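PDB 4CXP: endonuclease 2 from Arabidopsis thaliana, which cleaves RNA and single-stranded DNA, and double-stranded DNA less well, to 5'-phosphorylated products with the help of three divalent metal ions. Local coordinates for residues A[9-14]-A[36-41]; A[128-133]-A[152-157]; A[141-146]-A[225-230]. One frame throughout, in Å; residues are numbered along the deposited sequence. Where two conformers were deposited one is given.

Contact 1. Residues A[9-14]-A[36-41]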
loop_
_atom_site.group_PDB
_atom_site.type_symbol
_atom_site.label_atom_id
_atom_site.label_comp_id
_atom_site.label_asym_id
_atom_site.label_seq_id
_atom_site.Cartn_x
_atom_site.Cartn_y
_atom_site.Cartn_z
ATOM N N ILE A 9 -5.483 2.062 5.432
ATOM C CA ILE A 9 -4.097 2.260 5.806
ATOM C C ILE A 9 -3.900 3.622 6.458
ATOM O O ILE A 9 -3.251 3.739 7.493
ATOM C CB ILE A 9 -3.195 2.050 4.570
ATOM C CG1 ILE A 9 -3.153 0.548 4.244
ATOM C CG2 ILE A 9 -1.799 2.615 4.777
ATOM C CD1 ILE A 9 -2.487 0.217 2.937
ATOM N N CYS A 10 -4.438 4.658 5.833
ATOM C CA CYS A 10 -4.249 5.997 6.352
ATOM C C CYS A 10 -5.014 6.247 7.653
ATOM O O CYS A 10 -4.541 7.003 8.494
ATOM C CB CYS A 10 -4.579 7.035 5.285
ATOM S SG CYS A 10 -3.234 7.171 4.085
ATOM N N LYS A 11 -6.178 5.623 7.838
ATOM C CA LYS A 11 -6.919 5.739 9.101
ATOM C C LYS A 11 -6.137 5.092 10.239
ATOM O O LYS A 11 -5.996 5.662 11.317
ATOM C CB LYS A 11 -8.308 5.120 8.979
ATOM C CG LYS A 11 -9.292 5.981 8.210
ATOM C CD LYS A 11 -10.572 5.225 7.902
ATOM C CE LYS A 11 -11.621 6.114 7.266
ATOM N NZ LYS A 11 -12.333 6.918 8.289
ATOM N N ILE A 12 -5.595 3.905 9.990
ATOM C CA ILE A 12 -4.762 3.242 10.991
ATOM C C ILE A 12 -3.553 4.136 11.297
ATOM O O ILE A 12 -3.210 4.385 12.455
ATOM C CB ILE A 12 -4.322 1.843 10.520
ATOM C CG1 ILE A 12 -5.528 0.908 10.473
ATOM C CG2 ILE A 12 -3.239 1.294 11.433
ATOM C CD1 ILE A 12 -5.238 -0.422 9.831
ATOM N N ALA A 13 -2.893 4.617 10.252
ATOM C CA ALA A 13 -1.687 5.381 10.459
ATOM C C ALA A 13 -1.935 6.637 11.266
ATOM O O ALA A 13 -1.178 6.959 12.189
ATOM C CB ALA A 13 -1.049 5.750 9.139
ATOM N N GLN A 14 -2.989 7.380 10.937
ATOM C CA GLN A 14 -3.131 8.688 11.564
ATOM C C GLN A 14 -3.380 8.543 13.065
ATOM O O GLN A 14 -2.919 9.355 13.849
ATOM C CB GLN A 14 -4.186 9.553 10.876
ATOM C CG GLN A 14 -4.185 10.994 11.389
ATOM C CD GLN A 14 -4.986 11.956 10.527
ATOM O OE1 GLN A 14 -5.827 11.537 9.726
ATOM N NE2 GLN A 14 -4.695 13.247 10.637
ATOM N N ASP A 36 -8.174 15.195 8.063
ATOM C CA ASP A 36 -8.224 13.741 7.870
ATOM C C ASP A 36 -7.309 13.320 6.726
ATOM O O ASP A 36 -7.615 13.545 5.564
ATOM C CB ASP A 36 -9.688 13.368 7.601
ATOM C CG ASP A 36 -9.929 11.893 7.468
ATOM O OD1 ASP A 36 -8.984 11.099 7.484
ATOM O OD2 ASP A 36 -11.112 11.515 7.322
ATOM N N LEU A 37 -6.197 12.687 7.064
ATOM C CA LEU A 37 -5.242 12.237 6.074
ATOM C C LEU A 37 -5.911 11.292 5.067
ATOM O O LEU A 37 -5.632 11.342 3.868
ATOM C CB LEU A 37 -4.066 11.536 6.769
ATOM C CG LEU A 37 -2.993 10.943 5.850
ATOM C CD1 LEU A 37 -2.310 11.999 4.977
ATOM C CD2 LEU A 37 -1.982 10.203 6.703
ATOM N N SER A 38 -6.775 10.410 5.559
ATOM C CA SER A 38 -7.430 9.436 4.710
ATOM C C SER A 38 -8.301 10.044 3.634
ATOM O O SER A 38 -8.535 9.407 2.634
ATOM C CB SER A 38 -8.205 8.420 5.546
ATOM O OG SER A 38 -9.428 8.922 6.012
ATOM N N SER A 39 -8.703 11.294 3.773
ATOM C CA SER A 39 -9.499 11.937 2.735
ATOM C C SER A 39 -8.691 12.226 1.473
ATOM O O SER A 39 -9.269 12.474 0.441
ATOM C CB SER A 39 -10.131 13.208 3.245
ATOM O OG SER A 39 -9.178 14.218 3.392
ATOM N N LEU A 40 -7.360 12.161 1.557
ATOM C CA LEU A 40 -6.478 12.457 0.428
ATOM C C LEU A 40 -5.506 11.318 0.101
ATOM O O LEU A 40 -4.563 11.491 -0.648
ATOM C CB LEU A 40 -5.694 13.726 0.703
ATOM C CG LEU A 40 -6.514 14.999 0.546
ATOM C CD1 LEU A 40 -5.733 16.176 1.102
ATOM C CD2 LEU A 40 -6.875 15.256 -0.918
ATOM N N CYS A 41 -5.773 10.140 0.629
ATOM C CA CYS A 41 -4.793 9.063 0.388
ATOM C C CYS A 41 -4.927 8.400 -0.984
ATOM O O CYS A 41 -4.119 7.536 -1.289
ATOM C CB CYS A 41 -4.727 8.043 1.545
ATOM S SG CYS A 41 -3.768 8.737 2.917
HETATM O O HOH W 1 -11.066 9.186 9.337
HETATM O O HOH W 2 -6.532 9.406 8.303
#

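Contact 2. Residues A[128-133]-A[152-157]. With ZN (zinc ion), chain F.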
loop_
_atom_site.group_PDB
_atom_site.type_symbol
_atom_site.label_atom_id
_atom_site.label_comp_id
_atom_site.label_asym_id
_atom_site.label_seq_id
_atom_site.Cartn_x
_atom_site.Cartn_y
_atom_site.Cartn_z
ATOM N N PRO A 128 0.521 -6.801 -2.634
ATOM C CA PRO A 128 1.447 -7.763 -3.245
ATOM C C PRO A 128 1.636 -7.597 -4.744
ATOM O O PRO A 128 2.760 -7.722 -5.250
ATOM C CB PRO A 128 0.828 -9.109 -2.872
ATOM C CG PRO A 128 0.154 -8.822 -1.551
ATOM C CD PRO A 128 -0.439 -7.452 -1.739
ATOM N N LEU A 129 0.553 -7.351 -5.474
ATOM C CA LEU A 129 0.655 -7.229 -6.925
ATOM C C LEU A 129 1.151 -5.880 -7.416
ATOM O O LEU A 129 1.273 -5.689 -8.602
ATOM C CB LEU A 129 -0.626 -7.664 -7.616
ATOM C CG LEU A 129 -0.927 -9.159 -7.513
ATOM C CD1 LEU A 129 -2.244 -9.482 -8.176
ATOM C CD2 LEU A 129 0.163 -10.005 -8.123
ATOM N N HIS A 130 1.506 -4.978 -6.499
ATOM C CA HIS A 130 2.313 -3.805 -6.836
ATOM C C HIS A 130 3.815 -4.089 -6.799
ATOM O O HIS A 130 4.581 -3.202 -7.122
ATOM C CB HIS A 130 1.963 -2.611 -5.947
ATOM C CG HIS A 130 0.745 -1.884 -6.411
ATOM N ND1 HIS A 130 0.760 -0.564 -6.770
ATOM C CD2 HIS A 130 -0.519 -2.312 -6.644
ATOM C CE1 HIS A 130 -0.433 -0.212 -7.206
ATOM N NE2 HIS A 130 -1.236 -1.255 -7.140
ATOM N N VAL A 131 4.216 -5.304 -6.424
ATOM C CA VAL A 131 5.627 -5.721 -6.462
ATOM C C VAL A 131 5.582 -7.114 -7.085
ATOM O O VAL A 131 5.579 -8.155 -6.388
ATOM C CB VAL A 131 6.309 -5.752 -5.079
ATOM C CG1 VAL A 131 7.785 -6.090 -5.232
ATOM C CG2 VAL A 131 6.105 -4.431 -4.355
ATOM N N SER A 132 5.416 -7.137 -8.410
ATOM C CA SER A 132 5.156 -8.384 -9.097
ATOM C C SER A 132 5.568 -8.292 -10.546
ATOM O O SER A 132 6.386 -7.425 -10.926
ATOM C CB SER A 132 3.707 -8.811 -8.867
ATOM O OG SER A 132 2.805 -8.038 -9.597
ATOM N N TYR A 133 5.109 -9.256 -11.343
ATOM C CA TYR A 133 5.824 -9.567 -12.554
ATOM C C TYR A 133 5.580 -8.544 -13.638
ATOM O O TYR A 133 4.429 -8.267 -14.033
ATOM C CB TYR A 133 5.431 -10.920 -13.113
ATOM C CG TYR A 133 5.679 -12.134 -12.250
ATOM C CD1 TYR A 133 6.429 -12.085 -11.054
ATOM C CD2 TYR A 133 5.206 -13.365 -12.660
ATOM C CE1 TYR A 133 6.647 -13.229 -10.313
ATOM C CE2 TYR A 133 5.438 -14.505 -11.920
ATOM C CZ TYR A 133 6.156 -14.434 -10.747
ATOM O OH TYR A 133 6.369 -15.582 -10.026
ATOM N N ASN A 152 -9.726 -8.560 -13.581
ATOM C CA ASN A 152 -8.342 -8.997 -13.641
ATOM C C ASN A 152 -7.786 -9.187 -12.230
ATOM O O ASN A 152 -8.304 -8.651 -11.251
ATOM C CB ASN A 152 -7.477 -8.085 -14.513
ATOM C CG ASN A 152 -7.218 -6.746 -13.885
ATOM O OD1 ASN A 152 -6.544 -6.644 -12.877
ATOM N ND2 ASN A 152 -7.750 -5.694 -14.487
ATOM N N LEU A 153 -6.724 -9.976 -12.134
ATOM C CA LEU A 153 -6.213 -10.374 -10.837
ATOM C C LEU A 153 -5.694 -9.162 -10.046
ATOM O O LEU A 153 -5.836 -9.098 -8.827
ATOM C CB LEU A 153 -5.129 -11.433 -10.994
ATOM C CG LEU A 153 -4.648 -12.055 -9.688
ATOM C CD1 LEU A 153 -5.763 -12.802 -8.968
ATOM C CD2 LEU A 153 -3.456 -12.958 -9.956
ATOM N N HIS A 154 -5.061 -8.215 -10.733
ATOM C CA HIS A 154 -4.595 -7.029 -10.059
ATOM C C HIS A 154 -5.741 -6.285 -9.359
ATOM O O HIS A 154 -5.628 -5.897 -8.194
ATOM C CB HIS A 154 -3.848 -6.104 -11.029
ATOM C CG HIS A 154 -3.212 -4.957 -10.336
ATOM N ND1 HIS A 154 -1.881 -4.931 -10.007
ATOM C CD2 HIS A 154 -3.737 -3.821 -9.827
ATOM C CE1 HIS A 154 -1.617 -3.819 -9.344
ATOM N NE2 HIS A 154 -2.737 -3.133 -9.205
ATOM N N HIS A 155 -6.833 -6.105 -10.090
ATOM C CA HIS A 155 -7.987 -5.416 -9.565
ATOM C C HIS A 155 -8.609 -6.162 -8.386
ATOM O O HIS A 155 -9.123 -5.546 -7.449
ATOM C CB HIS A 155 -9.015 -5.202 -10.690
ATOM C CG HIS A 155 -10.119 -4.257 -10.320
ATOM N ND1 HIS A 155 -11.311 -4.649 -9.749
ATOM C CD2 HIS A 155 -10.192 -2.914 -10.436
ATOM C CE1 HIS A 155 -12.083 -3.592 -9.560
ATOM N NE2 HIS A 155 -11.426 -2.527 -9.967
ATOM N N ILE A 156 -8.579 -7.480 -8.435
ATOM C CA ILE A 156 -9.085 -8.276 -7.318
ATOM C C ILE A 156 -8.330 -7.915 -6.043
ATOM O O ILE A 156 -8.941 -7.789 -4.979
ATOM C CB ILE A 156 -9.034 -9.777 -7.679
ATOM C CG1 ILE A 156 -10.169 -10.082 -8.677
ATOM C CG2 ILE A 156 -9.126 -10.651 -6.444
ATOM C CD1 ILE A 156 -10.049 -11.420 -9.356
ATOM N N TRP A 157 -7.004 -7.777 -6.132
ATOM C CA TRP A 157 -6.195 -7.397 -4.993
ATOM C C TRP A 157 -6.316 -5.927 -4.633
ATOM O O TRP A 157 -6.322 -5.581 -3.446
ATOM C CB TRP A 157 -4.752 -7.857 -5.231
ATOM C CG TRP A 157 -4.620 -9.320 -4.975
ATOM C CD1 TRP A 157 -4.996 -10.357 -5.798
ATOM C CD2 TRP A 157 -4.223 -9.921 -3.735
ATOM N NE1 TRP A 157 -4.812 -11.550 -5.146
ATOM C CE2 TRP A 157 -4.332 -11.308 -3.887
ATOM C CE3 TRP A 157 -3.761 -9.412 -2.519
ATOM C CZ2 TRP A 157 -4.009 -12.194 -2.864
ATOM C CZ3 TRP A 157 -3.424 -10.291 -1.519
ATOM C CH2 TRP A 157 -3.552 -11.666 -1.695
HETATM ZN ZN ZN F . -3.095 -1.265 -8.174
HETATM O O HOH W 3 -2.919 -0.310 -10.023
#

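Contact 3. Residues A[141-146]-A[225-230]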
loop_
_atom_site.group_PDB
_atom_site.type_symbol
_atom_site.label_atom_id
_atom_site.label_comp_id
_atom_site.label_asym_id
_atom_site.label_seq_id
_atom_site.Cartn_x
_atom_site.Cartn_y
_atom_site.Cartn_z
ATOM N N THR A 141 -2.943 -8.377 -16.643
ATOM C CA THR A 141 -3.286 -9.110 -17.857
ATOM C C THR A 141 -3.868 -10.489 -17.569
ATOM O O THR A 141 -4.148 -11.228 -18.507
ATOM C CB THR A 141 -2.068 -9.262 -18.788
ATOM O OG1 THR A 141 -1.124 -10.131 -18.172
ATOM C CG2 THR A 141 -1.425 -7.924 -19.101
ATOM N N ILE A 142 -4.039 -10.846 -16.291
ATOM C CA ILE A 142 -4.609 -12.136 -15.918
ATOM C C ILE A 142 -6.108 -11.929 -15.726
ATOM O O ILE A 142 -6.560 -11.350 -14.732
ATOM C CB ILE A 142 -3.953 -12.708 -14.658
ATOM C CG1 ILE A 142 -2.447 -12.844 -14.856
ATOM C CG2 ILE A 142 -4.618 -14.025 -14.272
ATOM C CD1 ILE A 142 -1.716 -13.288 -13.616
ATOM N N GLU A 143 -6.874 -12.352 -16.719
ATOM C CA GLU A 143 -8.316 -12.111 -16.765
ATOM C C GLU A 143 -9.043 -13.341 -16.237
ATOM O O GLU A 143 -8.878 -14.450 -16.762
ATOM C CB GLU A 143 -8.748 -11.795 -18.202
ATOM C CG GLU A 143 -8.290 -10.417 -18.681
ATOM C CD GLU A 143 -9.015 -9.237 -18.006
ATOM O OE1 GLU A 143 -9.950 -9.425 -17.193
ATOM O OE2 GLU A 143 -8.651 -8.085 -18.312
ATOM N N VAL A 144 -9.818 -13.128 -15.174
ATOM C CA VAL A 144 -10.532 -14.176 -14.455
ATOM C C VAL A 144 -11.951 -13.678 -14.201
ATOM O O VAL A 144 -12.387 -12.680 -14.786
ATOM C CB VAL A 144 -9.782 -14.568 -13.151
ATOM C CG1 VAL A 144 -8.437 -15.177 -13.494
ATOM C CG2 VAL A 144 -9.596 -13.382 -12.215
ATOM N N HIS A 145 -12.685 -14.381 -13.352
ATOM C CA HIS A 145 -13.944 -13.883 -12.824
ATOM C C HIS A 145 -13.805 -13.774 -11.318
ATOM O O HIS A 145 -13.204 -14.641 -10.675
ATOM C CB HIS A 145 -15.120 -14.810 -13.167
ATOM C CG HIS A 145 -15.692 -14.602 -14.553
ATOM N ND1 HIS A 145 -15.023 -14.962 -15.699
ATOM C CD2 HIS A 145 -16.858 -14.048 -14.971
ATOM C CE1 HIS A 145 -15.752 -14.668 -16.763
ATOM N NE2 HIS A 145 -16.874 -14.105 -16.347
ATOM N N TRP A 146 -14.347 -12.694 -10.759
ATOM C CA TRP A 146 -14.552 -12.539 -9.322
ATOM C C TRP A 146 -16.022 -12.839 -9.082
ATOM O O TRP A 146 -16.896 -12.080 -9.505
ATOM C CB TRP A 146 -14.200 -11.120 -8.863
ATOM C CG TRP A 146 -14.339 -10.959 -7.383
ATOM C CD1 TRP A 146 -15.255 -10.207 -6.719
ATOM C CD2 TRP A 146 -13.527 -11.579 -6.386
ATOM N NE1 TRP A 146 -15.066 -10.323 -5.365
ATOM C CE2 TRP A 146 -14.009 -11.159 -5.139
ATOM C CE3 TRP A 146 -12.452 -12.479 -6.429
ATOM C CZ2 TRP A 146 -13.453 -11.591 -3.953
ATOM C CZ3 TRP A 146 -11.894 -12.895 -5.242
ATOM C CH2 TRP A 146 -12.397 -12.457 -4.024
ATOM N N VAL A 225 -3.912 -19.554 -9.632
ATOM C CA VAL A 225 -4.757 -18.785 -10.537
ATOM C C VAL A 225 -4.296 -18.973 -11.972
ATOM O O VAL A 225 -3.122 -18.810 -12.277
ATOM C CB VAL A 225 -4.744 -17.287 -10.178
ATOM C CG1 VAL A 225 -5.639 -16.523 -11.126
ATOM C CG2 VAL A 225 -5.170 -17.066 -8.737
ATOM N N THR A 226 -5.251 -19.302 -12.832
ATOM C CA THR A 226 -5.058 -19.386 -14.265
ATOM C C THR A 226 -6.100 -18.529 -14.944
ATOM O O THR A 226 -7.234 -18.476 -14.491
ATOM C CB THR A 226 -5.208 -20.849 -14.770
ATOM O OG1 THR A 226 -4.336 -21.708 -14.029
ATOM C CG2 THR A 226 -4.911 -20.971 -16.268
ATOM N N GLU A 227 -5.694 -17.885 -16.037
ATOM C CA GLU A 227 -6.582 -17.150 -16.923
ATOM C C GLU A 227 -7.878 -17.946 -17.091
ATOM O O GLU A 227 -7.829 -19.140 -17.395
ATOM C CB GLU A 227 -5.889 -16.975 -18.290
ATOM C CG GLU A 227 -6.690 -16.310 -19.398
ATOM C CD GLU A 227 -6.582 -14.792 -19.453
ATOM O OE1 GLU A 227 -5.775 -14.152 -18.729
ATOM O OE2 GLU A 227 -7.326 -14.217 -20.272
ATOM N N GLY A 228 -9.022 -17.294 -16.920
ATOM C CA GLY A 228 -10.317 -17.936 -17.096
ATOM C C GLY A 228 -10.926 -18.557 -15.847
ATOM O O GLY A 228 -12.091 -18.947 -15.872
ATOM N N ASP A 229 -10.161 -18.664 -14.762
ATOM C CA ASP A 229 -10.691 -19.221 -13.515
ATOM C C ASP A 229 -11.785 -18.333 -12.932
ATOM O O ASP A 229 -11.811 -17.125 -13.187
ATOM C CB ASP A 229 -9.589 -19.352 -12.453
ATOM C CG ASP A 229 -8.643 -20.522 -12.675
ATOM O OD1 ASP A 229 -8.914 -21.380 -13.544
ATOM O OD2 ASP A 229 -7.630 -20.566 -11.919
ATOM N N THR A 230 -12.653 -18.941 -12.131
ATOM C CA THR A 230 -13.570 -18.206 -11.263
ATOM C C THR A 230 -13.001 -18.256 -9.853
ATOM O O THR A 230 -12.849 -19.325 -9.258
ATOM C CB THR A 230 -14.993 -18.787 -11.288
ATOM O OG1 THR A 230 -15.558 -18.566 -12.580
ATOM C CG2 THR A 230 -15.865 -18.118 -10.249
HETATM O O HOH W 4 -10.184 -14.961 -19.378
#

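Contact 1. Residues A[9-14]-A[36-41]
Cys10, on the amino-terminal helix 3-15 of this S1/P1-type nuclease, is joined to Cys41 by a disulfide that ties the helix to the loop beyond helix 19-28. The SG atoms of Cys10 and Cys41 lie 2.0 Å apart, and the bridge is close to a right-angled twist, with chi3 at -91°. Each SG stands anti to its own carbonyl carbon. Cys41 also touches Ser119 of helix 111-124, and its carbonyl oxygen accepts a hydrogen bond from ND1 of the metal ligand His120, so Cys41, through its backbone, is a second-shell partner of the metal site.

Side-chain packing gathers around Cys10. The side chain of Leu37 comes against the sulfur, CG lying 4.2 Å from SG of Cys10, while the backbone of Ser38 packs on the same cysteine, its CA 3.8 Å from Cys10 CB. The aliphatic part of Lys11 runs past the Ser38 hydroxyl.

Polar contacts gather around the 3-10 turn 37-39. Gln14 reaches over with CG anti to its backbone N (chi1 -171°), and its OE1 accepts the N-H of Leu37 at 2.9 Å, the donor tilted 33° from the amide carbonyl plane. NE2 of the same amide bonds to Gly35 O, so both ends of the group are held by the loop. A water lies 2.7 Å from Gln14 OE1 and accepts from Ser38 N. Lys11 NZ forms a salt bridge with Glu175, and in this conformer a second water links it to Asp36 OD2.

Just ahead of the turn, Asp36 OD1 receives the hydroxyl of Ser38, OG to OD1 2.7 Å, on the syn side of the carboxylate.

Contact 2. Residues A[128-133]-A[152-157]
His130 and His154 meet at a zinc ion, part of the trinuclear metal centre of the S1/P1 nuclease fold, where the 3-10 turn 128-130 faces the start of helix 153-169. Each coordinates through NE2, at 2.1 Å from zinc to His130 NE2 and 2.2 Å to His154 NE2. The two nitrogens are close because they share the metal, not a hydrogen bond; NE2 of His130 lies in the plane of the His154 ring, at its edge, and the ring planes are inclined at 43°. Both carboxylate oxygens of Asp158 also contribute to the site. Backbone carbonyls fix the other side of each imidazole: His130 ND1 bonds to His58 O and His154 ND1 to Gly138 O, second-shell bonds that would orient NE2 toward the metal.

The tight part lies behind the histidines and is largely apolar. Leu129 sets CD1 against both Leu153 and Trp157, 3.7 Å from Trp157 CD1 and 3.8 Å from Leu153 CG. Pro128 crosses the indole at about a right angle, its CG 3.9 Å from CZ3 of Trp157. Side chains of helices 206-221 and 233-262 pack against this layer, and Trp157 NE1 is bonded to Tyr235 OH.

Toward the metal, packing gives way to zinc, bound water and sulfate. A water is also bound to the zinc, beside ligands from outside the two segments, and the sulfate ion lies near His130. At the start of the helix, partly exposed N-cap Asn152 accepts the N-H of His155 through OD1, 2.9 Å from His155 N.

Contact 3. Residues A[141-146]-A[225-230]
Glu143 is gripped through both backbone polar atoms by the loop ahead of strand 230-231. Its N-H goes to OE1 of Glu227, 2.9 Å from Glu143 N, arriving 54° above the carboxylate plane, and its carbonyl oxygen accepts Gly228 N at 2.9 Å. Farther along, His145 N donates to Asp229 O at 2.9 Å, and His145 pairs with Thr230 as a parallel beta bridge at the edge of a small mixed sheet. Alongside these bonds, CG1 of Val225 touches CG1 of Val144 at 3.9 Å and CG2 of Ile142 at 4.1 Å.

The next shell sets up the loop. A type II beta turn from Thr226 to Asp229, closed by Asp229 N to Thr226 O, presents Gly228 N to the strand; Gly228 has a positive phi of 91°, at which a CB would be jammed against the carbonyl oxygen of Glu227. OD2 of Asp229 accepts Thr226 N, bracing the turn. Toward the interior, Val144 rests on Ile156 of helix 153-169 and Val225 on Tyr235.

A water donating to both Glu143 O and Glu227 OE2 adds a third link. The carboxylate of Glu227 thus stands in for a backbone acceptor, with no opposite charge across the contact.

In the fold
Contact 2 is the buried one, contact 3 lies at the surface and contact 1 is partly buried. Contacts 2 and 3 adjoin: their segments alternate along the chain, Leu153 N lies 2.9 Å from Ile142 O, and Ile156 packs on Val144, so helix 153-169 of contact 2 and strand 143-146 of contact 3 meet directly. Contact 1 precedes them in sequence and lies on the opposite side of the chain's centre, its centre about 22 Å from that of contact 2. The chemistry follows place: a covalent bridge with amide and water bonds in 1, metal coordination backed by apolar packing in 2, and mainly backbone hydrogen bonds in 3.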